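Local atomic coordinates of AP endonuclease, family protein 2 (PDB entry 5TNV), a protein that binds a magnesium ion in a xylose isomerase-like TIM barrel and may have endonuclease activity. Residues 201-206 with 225-230; 239-244 with 277-282; 243-248 with 285-290; 271-276 with 310-315. All coordinates share one frame; numbering follows the deposited sequence. Where two conformers were deposited one is given.

The four contacts lie in the part of the TIM barrel that carries Asp223 and His252, two protein ligands of the magnesium ion. Interactions 1 and 2 come closest, with the side chains of Leu227 and Tyr241 each about 10 Å from the metal. They also touch through a salt bridge, Asp204 OD1 to Lys243 NZ, 2.8 Å. Interactions 2 and 3, centres about 9 Å apart, join the same two helices, 237-244 and 281-290. They share Lys243, so the bridge also ties interaction 1 to interaction 3. Interaction 4 meets interaction 2 where Leu274 CD2 packs on Tyr281 CD2 at 3.7 Å. The Leu274 side chain lies about 12 Å from the metal, that of Leu245 in interaction 3 about 14 Å.

Interaction 1 (201-206 with 225-230); sequences GTPDDA and GNLVRL
Leu227 reaches from the short helix 225-228 to Gly201 and Pro203 at the start of helix 203-213. Its CB points toward 201-206. CG stands anti to the carbonyl carbon (chi1 -55°) and carries the fork of the side chain to the other segment. The two methyls meet the same atom. CD2 lies 3.6 Å from Gly201 O, and CD1 lies 3.8 Å from that oxygen. CD1 also touches the proline ring, with Pro203 CD at 4.2 Å. No hydrogen bond joins the segments; the contact is van der Waals.

Thr202 sits between these two partners as the N-cap of helix 203-213. Its OG1 accepts from Asp205 N at 3.0 Å, with an N-H...O angle of 159°. Its backbone O takes Ala206 N. These bonds close the first turn of the helix, next to the atoms Leu227 touches. Pro203 also packs on Met240 of helix 237-244.

Asn226, beside Leu227, bonds to Met194 O and Lys254 NZ. The magnesium ligand Asp223 is about 8 Å from Leu227, side chain to side chain. The contact belongs to the end of the TIM barrel at the C-termini of its strands, where the segments after strands 189-193 and 218-221 meet near the metal site.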
loop_
_atom_site.group_PDB
_atom_site.type_symbol
_atom_site.label_atom_id
_atom_site.label_comp_id
_atom_site.label_asym_id
_atom_site.label_seq_id
_atom_site.Cartn_x
_atom_site.Cartn_y
_atom_site.Cartn_z
ATOM N N GLY A 201 -13.075 24.590 -5.588
ATOM C CA GLY A 201 -13.368 23.212 -5.224
ATOM C C GLY A 201 -13.681 22.264 -6.342
ATOM O O GLY A 201 -14.001 21.088 -6.076
ATOM N N THR A 202 -13.597 22.730 -7.603
ATOM C CA THR A 202 -13.662 21.900 -8.780
ATOM C C THR A 202 -12.640 22.452 -9.771
ATOM O O THR A 202 -12.294 23.637 -9.673
ATOM C CB THR A 202 -15.038 21.898 -9.487
ATOM O OG1 THR A 202 -15.193 23.154 -10.149
ATOM C CG2 THR A 202 -16.159 21.705 -8.495
ATOM N N PRO A 203 -12.172 21.647 -10.702
ATOM C CA PRO A 203 -11.264 22.187 -11.721
ATOM C C PRO A 203 -11.800 23.405 -12.469
ATOM O O PRO A 203 -11.113 24.410 -12.598
ATOM C CB PRO A 203 -11.049 20.967 -12.640
ATOM C CG PRO A 203 -11.155 19.767 -11.709
ATOM C CD PRO A 203 -12.280 20.148 -10.784
ATOM N N ASP A 204 -13.020 23.330 -12.955
ATOM C CA ASP A 204 -13.566 24.476 -13.680
ATOM C C ASP A 204 -13.685 25.695 -12.772
ATOM O O ASP A 204 -13.414 26.820 -13.248
ATOM C CB ASP A 204 -14.904 24.145 -14.312
ATOM C CG ASP A 204 -14.867 23.208 -15.474
ATOM O OD1 ASP A 204 -13.782 22.987 -16.049
ATOM O OD2 ASP A 204 -15.936 22.682 -15.835
ATOM N N ASP A 205 -14.094 25.527 -11.531
ATOM C CA ASP A 205 -14.243 26.675 -10.653
ATOM C C ASP A 205 -12.891 27.287 -10.376
ATOM O O ASP A 205 -12.750 28.502 -10.287
ATOM C CB ASP A 205 -14.949 26.321 -9.357
ATOM C CG ASP A 205 -16.444 26.196 -9.476
ATOM O OD1 ASP A 205 -17.032 26.504 -10.521
ATOM O OD2 ASP A 205 -17.032 25.803 -8.422
ATOM N N ALA A 206 -11.855 26.448 -10.198
ATOM C CA ALA A 206 -10.498 26.952 -9.930
ATOM C C ALA A 206 -9.979 27.719 -11.102
ATOM O O ALA A 206 -9.346 28.773 -10.919
ATOM C CB ALA A 206 -9.615 25.772 -9.561
ATOM N N GLY A 225 -5.562 15.460 -4.643
ATOM C CA GLY A 225 -5.866 14.428 -3.667
ATOM C C GLY A 225 -7.058 14.828 -2.778
ATOM O O GLY A 225 -7.813 13.947 -2.366
ATOM N N ASN A 226 -7.213 16.111 -2.498
ATOM C CA ASN A 226 -8.337 16.568 -1.713
ATOM C C ASN A 226 -9.688 16.139 -2.336
ATOM O O ASN A 226 -10.649 15.898 -1.618
ATOM C CB ASN A 226 -8.338 18.077 -1.552
ATOM C CG ASN A 226 -7.218 18.597 -0.688
ATOM O OD1 ASN A 226 -6.682 17.847 0.165
ATOM N ND2 ASN A 226 -6.861 19.852 -0.849
ATOM N N LEU A 227 -9.744 16.103 -3.654
ATOM C CA LEU A 227 -10.929 15.721 -4.403
ATOM C C LEU A 227 -11.028 14.251 -4.639
ATOM O O LEU A 227 -12.137 13.653 -4.553
ATOM C CB LEU A 227 -11.016 16.495 -5.720
ATOM C CG LEU A 227 -10.973 18.029 -5.607
ATOM C CD1 LEU A 227 -11.202 18.649 -6.962
ATOM C CD2 LEU A 227 -11.935 18.559 -4.561
ATOM N N VAL A 228 -9.922 13.562 -5.000
ATOM C CA VAL A 228 -9.938 12.141 -5.328
ATOM C C VAL A 228 -10.426 11.303 -4.153
ATOM O O VAL A 228 -11.035 10.237 -4.350
ATOM C CB VAL A 228 -8.529 11.732 -5.804
ATOM C CG1 VAL A 228 -8.335 10.229 -5.870
ATOM C CG2 VAL A 228 -8.185 12.408 -7.128
ATOM N N ARG A 229 -10.195 11.744 -2.915
ATOM C CA ARG A 229 -10.606 10.978 -1.724
ATOM C C ARG A 229 -12.101 11.012 -1.521
ATOM O O ARG A 229 -12.609 10.217 -0.694
ATOM C CB ARG A 229 -9.901 11.552 -0.501
ATOM C CG ARG A 229 -10.386 12.955 -0.074
ATOM C CD ARG A 229 -9.366 13.641 0.775
ATOM N NE ARG A 229 -9.761 15.001 1.121
ATOM C CZ ARG A 229 -8.981 15.830 1.809
ATOM N NH1 ARG A 229 -7.833 15.415 2.318
ATOM N NH2 ARG A 229 -9.397 17.090 1.997
ATOM N N LEU A 230 -12.852 11.919 -2.148
ATOM C CA LEU A 230 -14.221 12.174 -1.757
ATOM C C LEU A 230 -15.178 11.101 -2.275
ATOM O O LEU A 230 -15.051 10.577 -3.388
ATOM C CB LEU A 230 -14.670 13.523 -2.295
ATOM C CG LEU A 230 -13.854 14.718 -1.787
ATOM C CD1 LEU A 230 -14.280 15.992 -2.509
ATOM C CD2 LEU A 230 -13.972 14.866 -0.288
#

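Interaction 2 (239-244 with 277-282); sequences EMYAKV and GYVNYR
Tyr241 sets its hydroxyl end against the edge of the Tyr281 ring, and the two side chains cross at about a right angle. Tyr241 OH lies in the plane of that ring. The two hydroxyl oxygens, Tyr241 OH and Tyr281 OH, are 2.8 Å apart. The rings are inclined at 69°, with centroids 5.8 Å apart. Their carbons also pack, Tyr241 CZ to Tyr281 CE1 at 3.9 Å.

Val279 touches both rings. Its CG1 is anti to the backbone N (chi1 -177°) and sits 3.5 Å above the centre of one face of the Tyr281 ring, as in a CH-pi contact. The same methyl touches Tyr241 CE2 at 4.1 Å.

Both hydroxyls are buried and have further partners. Tyr241 OH bonds to Trp251 NE1 and to the O of Pro222, the residue before the magnesium ligand Asp223. Tyr281 OH bonds to Lys254 O. These bonds limit the rotation of both phenols. Asn280 is the N-cap of the helix that carries Tyr281. Its OD1 takes Gln283 N, and Arg282 N only weakly. Arg282 goes on to a salt bridge with Asp305 of the second subunit.

The Tyr241 side chain is about 6 Å from that of Asp223 and about 8 Å from that of His252. The tyrosine pair thus lies close to the magnesium site of this TIM barrel.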
loop_
_atom_site.group_PDB
_atom_site.type_symbol
_atom_site.label_atom_id
_atom_site.label_comp_id
_atom_site.label_asym_id
_atom_site.label_seq_id
_atom_site.Cartn_x
_atom_site.Cartn_y
_atom_site.Cartn_z
ATOM N N GLU A 239 -7.784 14.101 -16.419
ATOM C CA GLU A 239 -8.576 15.166 -16.978
ATOM C C GLU A 239 -8.488 16.405 -16.076
ATOM O O GLU A 239 -8.295 17.546 -16.521
ATOM C CB GLU A 239 -10.021 14.763 -17.180
ATOM C CG GLU A 239 -10.995 15.816 -17.621
ATOM C CD GLU A 239 -12.429 15.411 -17.574
ATOM O OE1 GLU A 239 -12.690 14.206 -17.989
ATOM O OE2 GLU A 239 -13.229 16.304 -17.151
ATOM N N MET A 240 -8.633 16.179 -14.763
ATOM C CA MET A 240 -8.639 17.331 -13.853
ATOM C C MET A 240 -7.292 18.021 -13.843
ATOM O O MET A 240 -7.203 19.253 -13.892
ATOM C CB MET A 240 -8.983 16.883 -12.428
ATOM C CG MET A 240 -10.390 16.252 -12.264
ATOM S SD MET A 240 -10.955 16.239 -10.557
ATOM C CE MET A 240 -9.965 14.945 -9.826
ATOM N N TYR A 241 -6.195 17.263 -13.747
ATOM C CA TYR A 241 -4.865 17.844 -13.727
ATOM C C TYR A 241 -4.543 18.558 -15.029
ATOM O O TYR A 241 -3.941 19.620 -15.009
ATOM C CB TYR A 241 -3.813 16.793 -13.395
ATOM C CG TYR A 241 -3.535 16.627 -11.914
ATOM C CD1 TYR A 241 -2.993 17.687 -11.182
ATOM C CD2 TYR A 241 -3.760 15.430 -11.245
ATOM C CE1 TYR A 241 -2.718 17.591 -9.846
ATOM C CE2 TYR A 241 -3.482 15.322 -9.884
ATOM C CZ TYR A 241 -2.946 16.403 -9.199
ATOM O OH TYR A 241 -2.635 16.366 -7.841
ATOM N N ALA A 242 -4.959 18.011 -16.180
ATOM C CA ALA A 242 -4.716 18.713 -17.423
ATOM C C ALA A 242 -5.351 20.109 -17.450
ATOM O O ALA A 242 -4.803 21.046 -18.038
ATOM C CB ALA A 242 -5.240 17.867 -18.624
ATOM N N LYS A 243 -6.481 20.267 -16.809
ATOM C CA LYS A 243 -7.135 21.554 -16.799
ATOM C C LYS A 243 -6.379 22.563 -15.942
ATOM O O LYS A 243 -6.347 23.730 -16.307
ATOM C CB LYS A 243 -8.566 21.405 -16.273
ATOM C CG LYS A 243 -9.592 20.878 -17.208
ATOM C CD LYS A 243 -10.960 20.885 -16.534
ATOM C CE LYS A 243 -11.868 20.376 -17.617
ATOM N NZ LYS A 243 -13.240 20.440 -17.094
ATOM N N VAL A 244 -5.941 22.143 -14.769
ATOM C CA VAL A 244 -5.427 23.106 -13.794
ATOM C C VAL A 244 -3.913 23.280 -13.814
ATOM O O VAL A 244 -3.416 24.348 -13.393
ATOM C CB VAL A 244 -5.927 22.819 -12.356
ATOM C CG1 VAL A 244 -7.442 22.997 -12.283
ATOM C CG2 VAL A 244 -5.502 21.441 -11.880
ATOM N N GLY A 277 -1.608 4.949 -5.165
ATOM C CA GLY A 277 -2.966 5.414 -5.213
ATOM C C GLY A 277 -3.540 5.536 -6.612
ATOM O O GLY A 277 -2.924 5.074 -7.587
ATOM N N TYR A 278 -4.708 6.108 -6.710
ATOM C CA TYR A 278 -5.489 6.145 -7.976
ATOM C C TYR A 278 -4.846 7.049 -9.024
ATOM O O TYR A 278 -4.885 6.741 -10.228
ATOM C CB TYR A 278 -6.908 6.590 -7.660
ATOM C CG TYR A 278 -7.864 6.448 -8.828
ATOM C CD1 TYR A 278 -8.282 5.202 -9.229
ATOM C CD2 TYR A 278 -8.375 7.554 -9.506
ATOM C CE1 TYR A 278 -9.168 5.067 -10.307
ATOM C CE2 TYR A 278 -9.244 7.427 -10.553
ATOM C CZ TYR A 278 -9.646 6.162 -10.965
ATOM O OH TYR A 278 -10.523 6.091 -12.034
ATOM N N VAL A 279 -4.296 8.194 -8.626
ATOM C CA VAL A 279 -3.608 9.060 -9.576
ATOM C C VAL A 279 -2.327 8.373 -10.040
ATOM O O VAL A 279 -1.645 7.755 -9.200
ATOM C CB VAL A 279 -3.251 10.404 -8.918
ATOM C CG1 VAL A 279 -2.590 11.345 -9.959
ATOM C CG2 VAL A 279 -4.450 11.085 -8.289
ATOM N N ASN A 280 -1.993 8.487 -11.323
ATOM C CA ASN A 280 -0.691 8.082 -11.842
ATOM C C ASN A 280 0.226 9.294 -11.812
ATOM O O ASN A 280 0.242 10.097 -12.757
ATOM C CB ASN A 280 -0.801 7.499 -13.236
ATOM C CG ASN A 280 0.553 6.970 -13.705
ATOM O OD1 ASN A 280 1.619 7.378 -13.233
ATOM N ND2 ASN A 280 0.542 6.068 -14.698
ATOM N N TYR A 281 0.965 9.474 -10.708
ATOM C CA TYR A 281 1.786 10.675 -10.599
ATOM C C TYR A 281 3.039 10.616 -11.460
ATOM O O TYR A 281 3.672 11.690 -11.656
ATOM C CB TYR A 281 2.119 10.974 -9.135
ATOM C CG TYR A 281 0.996 11.737 -8.436
ATOM C CD1 TYR A 281 0.756 13.074 -8.759
ATOM C CD2 TYR A 281 0.192 11.160 -7.484
ATOM C CE1 TYR A 281 -0.229 13.793 -8.143
ATOM C CE2 TYR A 281 -0.819 11.875 -6.848
ATOM C CZ TYR A 281 -1.022 13.191 -7.181
ATOM O OH TYR A 281 -2.006 13.960 -6.575
ATOM N N ARG A 282 3.446 9.452 -11.980
ATOM C CA ARG A 282 4.538 9.441 -12.965
ATOM C C ARG A 282 4.070 10.190 -14.212
ATOM O O ARG A 282 4.720 11.089 -14.729
ATOM C CB ARG A 282 4.980 8.005 -13.233
ATOM C CG ARG A 282 6.192 7.904 -14.154
ATOM C CD ARG A 282 6.610 6.424 -14.389
ATOM N NE ARG A 282 6.798 5.771 -13.120
ATOM C CZ ARG A 282 7.823 5.927 -12.314
ATOM N NH1 ARG A 282 8.941 6.487 -12.730
ATOM N NH2 ARG A 282 7.729 5.472 -11.089
#

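Interaction 3 (243-248 with 285-290); sequences KVLPYS and IRLALE
Two neighbouring helices on the outside of the TIM barrel, 237-244 and 281-290, are joined here by Leu245 packing on Ala288. Leu245 lies in a 3-10 turn, 245-247. Its CG is anti to the carbonyl carbon (chi1 -78°), and the isobutyl group is directed at the second helix. Both methyls rest on Ala288 CB, with Leu245 CD1 and CD2 each 3.9 Å away. CD1 is just as near the alanine backbone, 3.9 Å from Ala288 CA. The chains come close here, with Leu245 CA and Ala288 CA 6.0 Å apart, consistent with the small side chain of Ala288. Leu287 adds a second, lighter touch, its CD2 to Leu245 CD1 at 4.2 Å. The same CD2 also packs on Ala242 CA.

The turn that holds Leu245 is tied at Val244 O. This oxygen accepts from Tyr247 N at 3.0 Å and from Ser248 OG at 2.9 Å. The two donors approach from opposite faces of the carbonyl plane, the hydroxyl 53° out of it.

Ala288 also touches Trp251 at the start of strand 251-261, and Ile285 covers Trp251 and Ile253. This is packing between adjacent outer helices of a TIM barrel, over strand 251-261.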
loop_
_atom_site.group_PDB
_atom_site.type_symbol
_atom_site.label_atom_id
_atom_site.label_comp_id
_atom_site.label_asym_id
_atom_site.label_seq_id
_atom_site.Cartn_x
_atom_site.Cartn_y
_atom_site.Cartn_z
ATOM N N LYS A 243 -6.481 20.267 -16.809
ATOM C CA LYS A 243 -7.135 21.554 -16.799
ATOM C C LYS A 243 -6.379 22.563 -15.942
ATOM O O LYS A 243 -6.347 23.730 -16.307
ATOM C CB LYS A 243 -8.566 21.405 -16.273
ATOM C CG LYS A 243 -9.592 20.878 -17.208
ATOM C CD LYS A 243 -10.960 20.885 -16.534
ATOM C CE LYS A 243 -11.868 20.376 -17.617
ATOM N NZ LYS A 243 -13.240 20.440 -17.094
ATOM N N VAL A 244 -5.941 22.143 -14.769
ATOM C CA VAL A 244 -5.427 23.106 -13.794
ATOM C C VAL A 244 -3.913 23.280 -13.814
ATOM O O VAL A 244 -3.416 24.348 -13.393
ATOM C CB VAL A 244 -5.927 22.819 -12.356
ATOM C CG1 VAL A 244 -7.442 22.997 -12.283
ATOM C CG2 VAL A 244 -5.502 21.441 -11.880
ATOM N N LEU A 245 -3.139 22.298 -14.281
ATOM C CA LEU A 245 -1.680 22.444 -14.292
ATOM C C LEU A 245 -1.189 23.668 -15.047
ATOM O O LEU A 245 -0.189 24.258 -14.579
ATOM C CB LEU A 245 -1.016 21.161 -14.772
ATOM C CG LEU A 245 -0.954 20.061 -13.712
ATOM C CD1 LEU A 245 -0.545 18.751 -14.366
ATOM C CD2 LEU A 245 -0.013 20.417 -12.570
ATOM N N PRO A 246 -1.778 24.093 -16.171
ATOM C CA PRO A 246 -1.291 25.313 -16.854
ATOM C C PRO A 246 -1.305 26.555 -15.973
ATOM O O PRO A 246 -0.627 27.509 -16.317
ATOM C CB PRO A 246 -2.257 25.470 -18.035
ATOM C CG PRO A 246 -2.664 24.052 -18.341
ATOM C CD PRO A 246 -2.846 23.449 -16.951
ATOM N N TYR A 247 -2.088 26.584 -14.907
ATOM C CA TYR A 247 -2.253 27.733 -14.044
ATOM C C TYR A 247 -1.555 27.566 -12.693
ATOM O O TYR A 247 -1.744 28.403 -11.810
ATOM C CB TYR A 247 -3.746 27.997 -13.797
ATOM C CG TYR A 247 -4.531 28.199 -15.057
ATOM C CD1 TYR A 247 -4.593 29.448 -15.626
ATOM C CD2 TYR A 247 -5.199 27.149 -15.680
ATOM C CE1 TYR A 247 -5.307 29.661 -16.788
ATOM C CE2 TYR A 247 -5.893 27.339 -16.856
ATOM C CZ TYR A 247 -5.939 28.602 -17.388
ATOM O OH TYR A 247 -6.677 28.814 -18.581
ATOM N N SER A 248 -0.807 26.473 -12.512
ATOM C CA SER A 248 -0.266 26.073 -11.224
ATOM C C SER A 248 1.156 26.569 -10.975
ATOM O O SER A 248 2.042 26.416 -11.820
ATOM C CB SER A 248 -0.346 24.547 -11.112
ATOM O OG SER A 248 -1.678 24.097 -11.102
ATOM N N ILE A 285 3.190 14.088 -13.107
ATOM C CA ILE A 285 4.364 14.953 -12.942
ATOM C C ILE A 285 4.990 15.219 -14.292
ATOM O O ILE A 285 5.376 16.348 -14.594
ATOM C CB ILE A 285 5.363 14.368 -11.936
ATOM C CG1 ILE A 285 4.795 14.392 -10.518
ATOM C CG2 ILE A 285 6.705 15.084 -11.995
ATOM C CD1 ILE A 285 5.553 13.511 -9.547
ATOM N N ARG A 286 5.114 14.190 -15.169
ATOM C CA ARG A 286 5.690 14.454 -16.476
ATOM C C ARG A 286 4.833 15.412 -17.271
ATOM O O ARG A 286 5.377 16.295 -17.972
ATOM C CB ARG A 286 5.888 13.146 -17.256
ATOM C CG ARG A 286 7.185 12.433 -16.890
ATOM C CD ARG A 286 7.206 11.029 -17.457
ATOM N NE ARG A 286 8.579 10.535 -17.412
ATOM C CZ ARG A 286 9.521 10.630 -18.322
ATOM N NH1 ARG A 286 10.724 10.118 -18.053
ATOM N NH2 ARG A 286 9.347 11.197 -19.488
ATOM N N LEU A 287 3.511 15.308 -17.201
ATOM C CA LEU A 287 2.605 16.225 -17.844
ATOM C C LEU A 287 2.840 17.643 -17.335
ATOM O O LEU A 287 2.907 18.601 -18.109
ATOM C CB LEU A 287 1.139 15.815 -17.607
ATOM C CG LEU A 287 0.103 16.756 -18.212
ATOM C CD1 LEU A 287 0.237 16.810 -19.723
ATOM C CD2 LEU A 287 -1.288 16.317 -17.732
ATOM N N ALA A 288 2.936 17.788 -16.009
ATOM C CA ALA A 288 3.192 19.101 -15.436
ATOM C C ALA A 288 4.430 19.730 -16.053
ATOM O O ALA A 288 4.432 20.874 -16.456
ATOM C CB ALA A 288 3.320 18.968 -13.909
ATOM N N LEU A 289 5.518 18.949 -16.111
ATOM C CA LEU A 289 6.745 19.451 -16.676
ATOM C C LEU A 289 6.529 19.889 -18.109
ATOM O O LEU A 289 7.029 20.944 -18.524
ATOM C CB LEU A 289 7.864 18.429 -16.575
ATOM C CG LEU A 289 8.317 18.026 -15.254
ATOM C CD1 LEU A 289 9.378 16.962 -15.323
ATOM C CD2 LEU A 289 8.897 19.217 -14.582
ATOM N N GLU A 290 5.832 19.073 -18.891
ATOM C CA GLU A 290 5.555 19.370 -20.315
ATOM C C GLU A 290 4.796 20.673 -20.442
ATOM O O GLU A 290 5.036 21.426 -21.391
ATOM C CB GLU A 290 4.744 18.229 -20.917
ATOM C CG GLU A 290 4.227 18.455 -22.294
ATOM C CD GLU A 290 3.205 17.404 -22.742
ATOM O OE1 GLU A 290 3.029 16.351 -22.067
ATOM O OE2 GLU A 290 2.586 17.691 -23.783
#

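Interaction 4 (271-276 with 310-315); sequences PLPLKY and CAENRE
Asn313 of helix 306-325 meets Pro273 and Leu274 directly, and Leu272 and Lys275 through water. Leu272 comes first. Its O takes a hydrogen bond from water 1, which in turn accepts from Asn313 ND2. The Pro273 ring follows and lies alongside Glu312, pointing the same way. Pro273 CB is 3.7 Å from Asn313 OD1.

Leu274 makes the direct bond. Its backbone N donates to Asn313 OD1 at 2.9 Å, with an N-H...O angle of 164°. The N-H comes from above the amide plane, 42° out of it. The leucine side chain also presses on the amide, Leu274 CG to Asn313 CG at 3.4 Å, a tight approach. Asn313 CG is anti to its carbonyl carbon (chi1 -71°), and this turns the amide to the loop backbone.

Lys275 N donates to water 2 at 2.9 Å, and this water donates a hydrogen bond to Asn313 OD1. Both ends of the buried amide are thus used to hold the loop. Last comes Tyr276, whose OH receives a bond from water 3. The same water donates to Glu312 OE1 at 2.6 Å. Tyr276 OH also hydrogen-bonds Glu312 of the second subunit, and Glu312 OE1 bonds Tyr276 of the third.

The loop leaves strand 266-272 and lies between strand 251-261, where Leu274 packs on Ile253, and helix 306-325. Asn313 also packs on Cys299 of strand 297-299.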
loop_
_atom_site.group_PDB
_atom_site.type_symbol
_atom_site.label_atom_id
_atom_site.label_comp_id
_atom_site.label_asym_id
_atom_site.label_seq_id
_atom_site.Cartn_x
_atom_site.Cartn_y
_atom_site.Cartn_z
ATOM N N PRO A 271 -5.776 6.897 2.228
ATOM C CA PRO A 271 -4.502 7.567 1.926
ATOM C C PRO A 271 -3.426 6.536 1.667
ATOM O O PRO A 271 -3.278 5.581 2.416
ATOM C CB PRO A 271 -4.224 8.391 3.180
ATOM C CG PRO A 271 -5.175 8.014 4.187
ATOM C CD PRO A 271 -6.243 7.169 3.587
ATOM N N LEU A 272 -2.636 6.753 0.607
ATOM C CA LEU A 272 -1.565 5.861 0.244
ATOM C C LEU A 272 -0.404 6.659 -0.337
ATOM O O LEU A 272 -0.624 7.780 -0.834
ATOM C CB LEU A 272 -1.995 4.853 -0.833
ATOM C CG LEU A 272 -2.952 3.742 -0.381
ATOM C CD1 LEU A 272 -3.397 2.948 -1.600
ATOM C CD2 LEU A 272 -2.302 2.838 0.646
ATOM N N PRO A 273 0.814 6.091 -0.337
ATOM C CA PRO A 273 1.916 6.692 -1.104
ATOM C C PRO A 273 1.509 7.066 -2.523
ATOM O O PRO A 273 0.656 6.430 -3.151
ATOM C CB PRO A 273 2.966 5.591 -1.108
ATOM C CG PRO A 273 2.715 4.841 0.197
ATOM C CD PRO A 273 1.224 4.874 0.353
ATOM N N LEU A 274 2.188 8.090 -3.049
ATOM C CA LEU A 274 1.997 8.484 -4.430
ATOM C C LEU A 274 2.014 7.287 -5.392
ATOM O O LEU A 274 1.168 7.222 -6.295
ATOM C CB LEU A 274 3.033 9.500 -4.917
ATOM C CG LEU A 274 3.079 10.841 -4.172
ATOM C CD1 LEU A 274 4.127 11.744 -4.800
ATOM C CD2 LEU A 274 1.730 11.523 -4.108
ATOM N N LYS A 275 2.962 6.374 -5.223
ATOM C CA LYS A 275 3.127 5.267 -6.153
ATOM C C LYS A 275 1.925 4.319 -6.221
ATOM O O LYS A 275 1.795 3.593 -7.183
ATOM C CB LYS A 275 4.390 4.469 -5.769
ATOM C CG LYS A 275 4.860 3.463 -6.847
ATOM C CD LYS A 275 6.143 2.769 -6.476
ATOM C CE LYS A 275 7.323 3.649 -6.395
ATOM N NZ LYS A 275 8.579 2.946 -6.100
ATOM N N TYR A 276 1.117 4.275 -5.150
ATOM C CA TYR A 276 0.112 3.208 -4.983
ATOM C C TYR A 276 -1.312 3.650 -5.121
ATOM O O TYR A 276 -2.204 2.783 -5.135
ATOM C CB TYR A 276 0.292 2.495 -3.626
ATOM C CG TYR A 276 1.653 1.969 -3.336
ATOM C CD1 TYR A 276 2.526 1.514 -4.339
ATOM C CD2 TYR A 276 2.099 1.935 -2.035
ATOM C CE1 TYR A 276 3.787 1.036 -4.032
ATOM C CE2 TYR A 276 3.374 1.488 -1.730
ATOM C CZ TYR A 276 4.222 1.031 -2.714
ATOM O OH TYR A 276 5.460 0.602 -2.355
ATOM N N CYS A 310 5.107 10.774 3.595
ATOM C CA CYS A 310 5.686 11.933 2.916
ATOM C C CYS A 310 7.139 11.686 2.513
ATOM O O CYS A 310 7.559 12.063 1.452
ATOM C CB CYS A 310 5.605 13.189 3.790
ATOM S SG CYS A 310 3.913 13.886 3.895
ATOM N N ALA A 311 7.927 11.043 3.386
ATOM C CA ALA A 311 9.311 10.770 3.080
ATOM C C ALA A 311 9.467 9.805 1.892
ATOM O O ALA A 311 10.324 10.018 1.036
ATOM C CB ALA A 311 10.027 10.207 4.300
ATOM N N GLU A 312 8.643 8.760 1.833
ATOM C CA GLU A 312 8.653 7.895 0.649
ATOM C C GLU A 312 8.244 8.689 -0.575
ATOM O O GLU A 312 8.809 8.508 -1.684
ATOM C CB GLU A 312 7.760 6.689 0.850
ATOM C CG GLU A 312 8.292 5.677 1.805
ATOM C CD GLU A 312 7.599 4.324 1.831
ATOM O OE1 GLU A 312 6.590 4.167 1.210
ATOM O OE2 GLU A 312 8.134 3.431 2.536
ATOM N N ASN A 313 7.251 9.561 -0.445
ATOM C CA ASN A 313 6.794 10.366 -1.564
ATOM C C ASN A 313 7.869 11.284 -2.090
ATOM O O ASN A 313 7.978 11.487 -3.315
ATOM C CB ASN A 313 5.534 11.146 -1.170
ATOM C CG ASN A 313 4.309 10.255 -1.015
ATOM O OD1 ASN A 313 4.313 9.074 -1.385
ATOM N ND2 ASN A 313 3.234 10.841 -0.501
ATOM N N ARG A 314 8.721 11.836 -1.208
ATOM C CA ARG A 314 9.806 12.681 -1.676
ATOM C C ARG A 314 10.771 11.871 -2.556
ATOM O O ARG A 314 11.173 12.307 -3.634
ATOM C CB ARG A 314 10.573 13.294 -0.494
ATOM C CG ARG A 314 11.894 13.913 -0.948
ATOM C CD ARG A 314 12.717 14.499 0.208
ATOM N NE ARG A 314 14.113 14.759 -0.259
ATOM C CZ ARG A 314 14.990 13.795 -0.390
ATOM N NH1 ARG A 314 14.751 12.569 -0.070
ATOM N NH2 ARG A 314 16.169 14.123 -0.867
ATOM N N GLU A 315 11.157 10.682 -2.083
ATOM C CA GLU A 315 12.064 9.846 -2.865
ATOM C C GLU A 315 11.447 9.497 -4.214
ATOM O O GLU A 315 12.143 9.437 -5.230
ATOM C CB GLU A 315 12.460 8.604 -2.088
ATOM C CG GLU A 315 13.371 8.911 -0.932
ATOM C CD GLU A 315 13.803 7.718 -0.129
ATOM O OE1 GLU A 315 13.366 6.621 -0.443
ATOM O OE2 GLU A 315 14.577 7.912 0.851
HETATM O O HOH W 1 0.252 10.384 -0.562
HETATM O O HOH W 2 5.159 7.100 -3.439
HETATM O O HOH W 3 6.509 3.471 -1.293
#